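Side-chain contacts in alpha-1,4-endofucoidanase (Mariniflexile fucanivorans, PDB 6DLH), which hydrolyses alpha-1,4 linkages within fucoidan chains as an endo-acting, retaining enzyme of glycoside hydrolase family 107, its catalytic domain here followed by immunoglobulin-like modules: residues Asp32-Gln35 and Gly36-Glu40; Glu366-Ser369 and Thr370-Asn374. All coordinates share one frame; numbering follows the deposited sequence.

Contact 1: residues Asp32-Gln35 and Gly36-Glu40; sequences DPNQ and GLRAE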
loop_
_atom_site.group_PDB
_atom_site.type_symbol
_atom_site.label_atom_id
_atom_site.label_comp_id
_atom_site.label_asym_id
_atom_site.label_seq_id
_atom_site.Cartn_x
_atom_site.Cartn_y
_atom_site.Cartn_z
ATOM N N ASP A 32 25.127 20.510 -1.070
ATOM C CA ASP A 32 25.392 19.187 -1.610
ATOM C C ASP A 32 25.634 19.274 -3.115
ATOM O O ASP A 32 24.788 19.772 -3.846
ATOM C CB ASP A 32 24.205 18.269 -1.305
ATOM C CG ASP A 32 24.440 16.799 -1.596
ATOM O OD1 ASP A 32 25.211 16.496 -2.528
ATOM O OD2 ASP A 32 23.833 15.974 -0.891
ATOM N N PRO A 33 26.781 18.778 -3.637
ATOM C CA PRO A 33 27.085 18.884 -5.068
ATOM C C PRO A 33 26.364 17.862 -5.947
ATOM O O PRO A 33 26.472 17.903 -7.173
ATOM C CB PRO A 33 28.606 18.656 -5.114
ATOM C CG PRO A 33 28.886 17.754 -3.926
ATOM C CD PRO A 33 27.863 18.131 -2.872
ATOM N N ASN A 34 25.634 16.942 -5.307
ATOM C CA ASN A 34 24.861 15.936 -6.019
ATOM C C ASN A 34 23.390 16.352 -6.080
ATOM O O ASN A 34 22.606 15.717 -6.782
ATOM C CB ASN A 34 25.014 14.542 -5.402
ATOM C CG ASN A 34 26.402 13.958 -5.553
ATOM O OD1 ASN A 34 26.996 14.010 -6.632
ATOM N ND2 ASN A 34 26.916 13.383 -4.475
ATOM N N GLN A 35 23.039 17.424 -5.355
ATOM C CA GLN A 35 21.678 17.942 -5.293
ATOM C C GLN A 35 21.108 18.108 -6.699
ATOM O O GLN A 35 21.679 18.810 -7.534
ATOM C CB GLN A 35 21.618 19.283 -4.561
ATOM C CG GLN A 35 20.195 19.753 -4.284
ATOM C CD GLN A 35 20.120 21.152 -3.726
ATOM O OE1 GLN A 35 21.110 21.877 -3.675
ATOM N NE2 GLN A 35 18.934 21.546 -3.293
ATOM N N GLY A 36 19.969 17.452 -6.938
ATOM C CA GLY A 36 19.280 17.566 -8.209
ATOM C C GLY A 36 19.818 16.569 -9.228
ATOM O O GLY A 36 19.037 15.885 -9.881
ATOM N N LEU A 37 21.150 16.500 -9.358
ATOM C CA LEU A 37 21.797 15.594 -10.298
ATOM C C LEU A 37 21.315 14.163 -10.065
ATOM O O LEU A 37 21.184 13.382 -11.008
ATOM C CB LEU A 37 23.321 15.682 -10.140
ATOM C CG LEU A 37 24.042 16.665 -11.065
ATOM C CD1 LEU A 37 25.505 16.807 -10.656
ATOM C CD2 LEU A 37 23.945 16.229 -12.523
ATOM N N ARG A 38 21.039 13.830 -8.802
ATOM C CA ARG A 38 20.659 12.469 -8.470
ATOM C C ARG A 38 19.201 12.193 -8.845
ATOM O O ARG A 38 18.722 11.079 -8.642
ATOM C CB ARG A 38 21.014 12.136 -7.018
ATOM C CG ARG A 38 20.306 12.973 -5.965
ATOM C CD ARG A 38 20.726 12.440 -4.608
ATOM N NE ARG A 38 20.548 13.444 -3.575
ATOM C CZ ARG A 38 21.481 14.304 -3.175
ATOM N NH1 ARG A 38 21.155 15.305 -2.375
ATOM N NH2 ARG A 38 22.732 14.159 -3.574
ATOM N N ALA A 39 18.520 13.202 -9.412
ATOM C CA ALA A 39 17.166 13.061 -9.923
ATOM C C ALA A 39 17.155 13.267 -11.436
ATOM O O ALA A 39 16.123 13.605 -12.020
ATOM C CB ALA A 39 16.245 14.031 -9.218
ATOM N N GLU A 40 18.304 13.036 -12.084
ATOM C CA GLU A 40 18.415 13.301 -13.512
ATOM C C GLU A 40 17.496 12.358 -14.294
ATOM O O GLU A 40 17.058 12.678 -15.400
ATOM C CB GLU A 40 19.881 13.228 -13.954
ATOM C CG GLU A 40 20.083 13.059 -15.451
ATOM C CD GLU A 40 19.615 14.210 -16.333
ATOM O OE1 GLU A 40 19.509 15.357 -15.824
ATOM O OE2 GLU A 40 19.350 13.954 -17.535
#

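Contact 2: residues Glu366-Ser369 and Thr370-Asn374; sequences EWTS and TGIVN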
loop_
_atom_site.group_PDB
_atom_site.type_symbol
_atom_site.label_atom_id
_atom_site.label_comp_id
_atom_site.label_asym_id
_atom_site.label_seq_id
_atom_site.Cartn_x
_atom_site.Cartn_y
_atom_site.Cartn_z
ATOM N N GLU A 366 -1.517 15.722 -24.252
ATOM C CA GLU A 366 -0.819 16.975 -24.501
ATOM C C GLU A 366 -0.109 17.461 -23.231
ATOM O O GLU A 366 1.074 17.809 -23.298
ATOM C CB GLU A 366 -1.763 18.020 -25.104
ATOM C CG GLU A 366 -1.084 19.351 -25.424
ATOM C CD GLU A 366 -0.958 20.322 -24.255
ATOM O OE1 GLU A 366 0.146 20.869 -24.037
ATOM O OE2 GLU A 366 -1.967 20.534 -23.565
ATOM N N TRP A 367 -0.817 17.480 -22.088
ATOM C CA TRP A 367 -0.221 17.942 -20.837
ATOM C C TRP A 367 1.014 17.094 -20.534
ATOM O O TRP A 367 2.088 17.632 -20.246
ATOM C CB TRP A 367 -1.205 17.879 -19.653
ATOM C CG TRP A 367 -2.241 18.962 -19.557
ATOM C CD1 TRP A 367 -3.065 19.419 -20.547
ATOM C CD2 TRP A 367 -2.618 19.685 -18.367
ATOM N NE1 TRP A 367 -3.906 20.389 -20.066
ATOM C CE2 TRP A 367 -3.664 20.563 -18.725
ATOM C CE3 TRP A 367 -2.169 19.685 -17.040
ATOM C CZ2 TRP A 367 -4.264 21.425 -17.806
ATOM C CZ3 TRP A 367 -2.761 20.534 -16.131
ATOM C CH2 TRP A 367 -3.795 21.395 -16.513
ATOM N N THR A 368 0.844 15.765 -20.614
ATOM C CA THR A 368 1.917 14.845 -20.275
ATOM C C THR A 368 3.116 15.097 -21.187
ATOM O O THR A 368 4.237 15.278 -20.707
ATOM C CB THR A 368 1.432 13.388 -20.269
ATOM O OG1 THR A 368 0.376 13.266 -19.316
ATOM C CG2 THR A 368 2.521 12.405 -19.903
ATOM N N SER A 369 2.866 15.129 -22.505
ATOM C CA SER A 369 3.949 15.223 -23.469
ATOM C C SER A 369 4.593 16.609 -23.425
ATOM O O SER A 369 5.811 16.723 -23.563
ATOM C CB SER A 369 3.496 14.851 -24.859
ATOM O OG SER A 369 2.352 15.601 -25.237
ATOM N N THR A 370 3.772 17.652 -23.225
ATOM C CA THR A 370 4.309 18.995 -23.077
ATOM C C THR A 370 5.238 19.019 -21.869
ATOM O O THR A 370 6.318 19.592 -21.921
ATOM C CB THR A 370 3.202 20.058 -22.969
ATOM O OG1 THR A 370 2.539 20.180 -24.229
ATOM C CG2 THR A 370 3.733 21.420 -22.576
ATOM N N GLY A 371 4.808 18.378 -20.782
ATOM C CA GLY A 371 5.532 18.443 -19.522
ATOM C C GLY A 371 6.853 17.668 -19.516
ATOM O O GLY A 371 7.799 18.102 -18.863
ATOM N N ILE A 372 6.916 16.515 -20.206
ATOM C CA ILE A 372 8.018 15.582 -19.988
ATOM C C ILE A 372 8.902 15.399 -21.227
ATOM O O ILE A 372 10.087 15.104 -21.085
ATOM C CB ILE A 372 7.566 14.231 -19.378
ATOM C CG1 ILE A 372 6.852 13.319 -20.384
ATOM C CG2 ILE A 372 6.743 14.427 -18.116
ATOM C CD1 ILE A 372 6.556 11.915 -19.851
ATOM N N VAL A 373 8.359 15.546 -22.442
ATOM C CA VAL A 373 9.195 15.288 -23.613
ATOM C C VAL A 373 10.246 16.394 -23.726
ATOM O O VAL A 373 9.923 17.531 -24.067
ATOM C CB VAL A 373 8.382 15.117 -24.907
ATOM C CG1 VAL A 373 9.283 14.883 -26.112
ATOM C CG2 VAL A 373 7.370 13.990 -24.782
ATOM N N ASN A 374 11.501 16.043 -23.402
ATOM C CA ASN A 374 12.590 16.998 -23.261
ATOM C C ASN A 374 12.229 18.000 -22.164
ATOM O O ASN A 374 12.620 19.166 -22.220
ATOM C CB ASN A 374 12.904 17.704 -24.587
ATOM C CG ASN A 374 13.202 16.744 -25.722
ATOM O OD1 ASN A 374 14.099 15.917 -25.615
ATOM N ND2 ASN A 374 12.459 16.841 -26.811
HETATM O O HOH W 1 2.800 18.117 -26.191
#

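Contact 1: residues Asp32-Gln35 and Gly36-Glu40
D32 and R38 meet because a type I beta turn from D32 to Q35 is joined through G36 to the 3-10 segment 37-40, a change of course bridged by the backbone bond from R38 N to N34 O (3.2 Å). G36 forms the joint with a positive phi, where a CB would clash with the carbonyl O of Q35. The carboxylate of D32 works in two directions. OD1 accepts from N34 N at 2.8 Å, making an Asx turn, while OD2 forms a salt bridge with R38 NH1 at 3.1 Å. NH1 comes from above the carboxylate, 73° out of its plane, and R38 NH2 adds a weak second bond to the same oxygen. R38 gets there with CG lying between its own N and carbonyl carbon (chi1 62°), the chain then running extended back past the turn so that N34 O and Q35 CA lie over one face of the guanidinium. Its NE forms a salt bridge with D289, which also accepts from G36 N. With an alanine here instead of D32, N34 N would probably lose its acceptor and R38 NH1 and NH2 their carboxylate partner, leaving R38 held through NE by D289. The whole turn belongs to the loop leading into strand 46-49 of the parallel sheet; the buried Q35 side chain bonds through NE2 to D288 O and packs on W334 and V338, near the calcium-binding N335.

Contact 2: residues Glu366-Ser369 and Thr370-Asn374
E366 and T370, one helical turn apart, share the closest polar contact here: T370 OG1 donates to E366 OE1 over 2.5 Å, so short that the exact length is doubtful at 2.20 Å resolution. The glutamate chain leaves its backbone extended and then bends at chi2 (-84°), which swings the carboxylate along the helix to the hydroxyl; OE1 is also bonded to H313. Backbone bonds underlie this, among them T370 N to E366 O at 2.7 Å. A second packed side is mainly methyl and methylene groups set over a helix carbonyl. The T368 and I372 side chains run alongside one another in the same direction, with T368 CG2 4.1 Å from I372 CD1, and I372 CG1 rests 3.3 Å from T368 O. The T368 hydroxyl is occupied by W380 NE1 and F364 O. S369 makes the looser, wetter side. A water donates to S369 OG at 2.7 Å and to T370 OG1 at 2.9 Å, linking the two hydroxyls, and S369 OG also bonds to V365 O. Beyond it the helix unwinds: V373 N still reaches S369 O (3.0 Å), but V373 itself has left helical angles, its CG2 lying 3.4 Å from S369 O. Helix 361-372 is the helix of a beta-alpha-beta unit between strands 341-342 and 377-379. T370 packs on helix 307-321, I372 and V373 touch L412 of helix 399-415, and T368 and I372 rest on L46 of strand 46-49.

How the contacts relate
From the N terminus the chain passes contact 1 first and reaches contact 2 only after most of the parallel sheet has been laid down, so the two are in series and neither nests in nor crosses the other. Each is local: contact 1 closes a tight turn ahead of strand 46-49, and contact 2 finishes the helix ahead of strand 377-379. Those two strands are neighbours in the sheet; the centres of the two contacts are about 22 Å apart. Contact 1 ties the N-terminal loop to the loops around D289 and the calcium-binding N335, whereas contact 2 lies where helix 361-372 packs against helices 307-321 and 399-415 and strand 46-49, near the calcium held by T77 and D79.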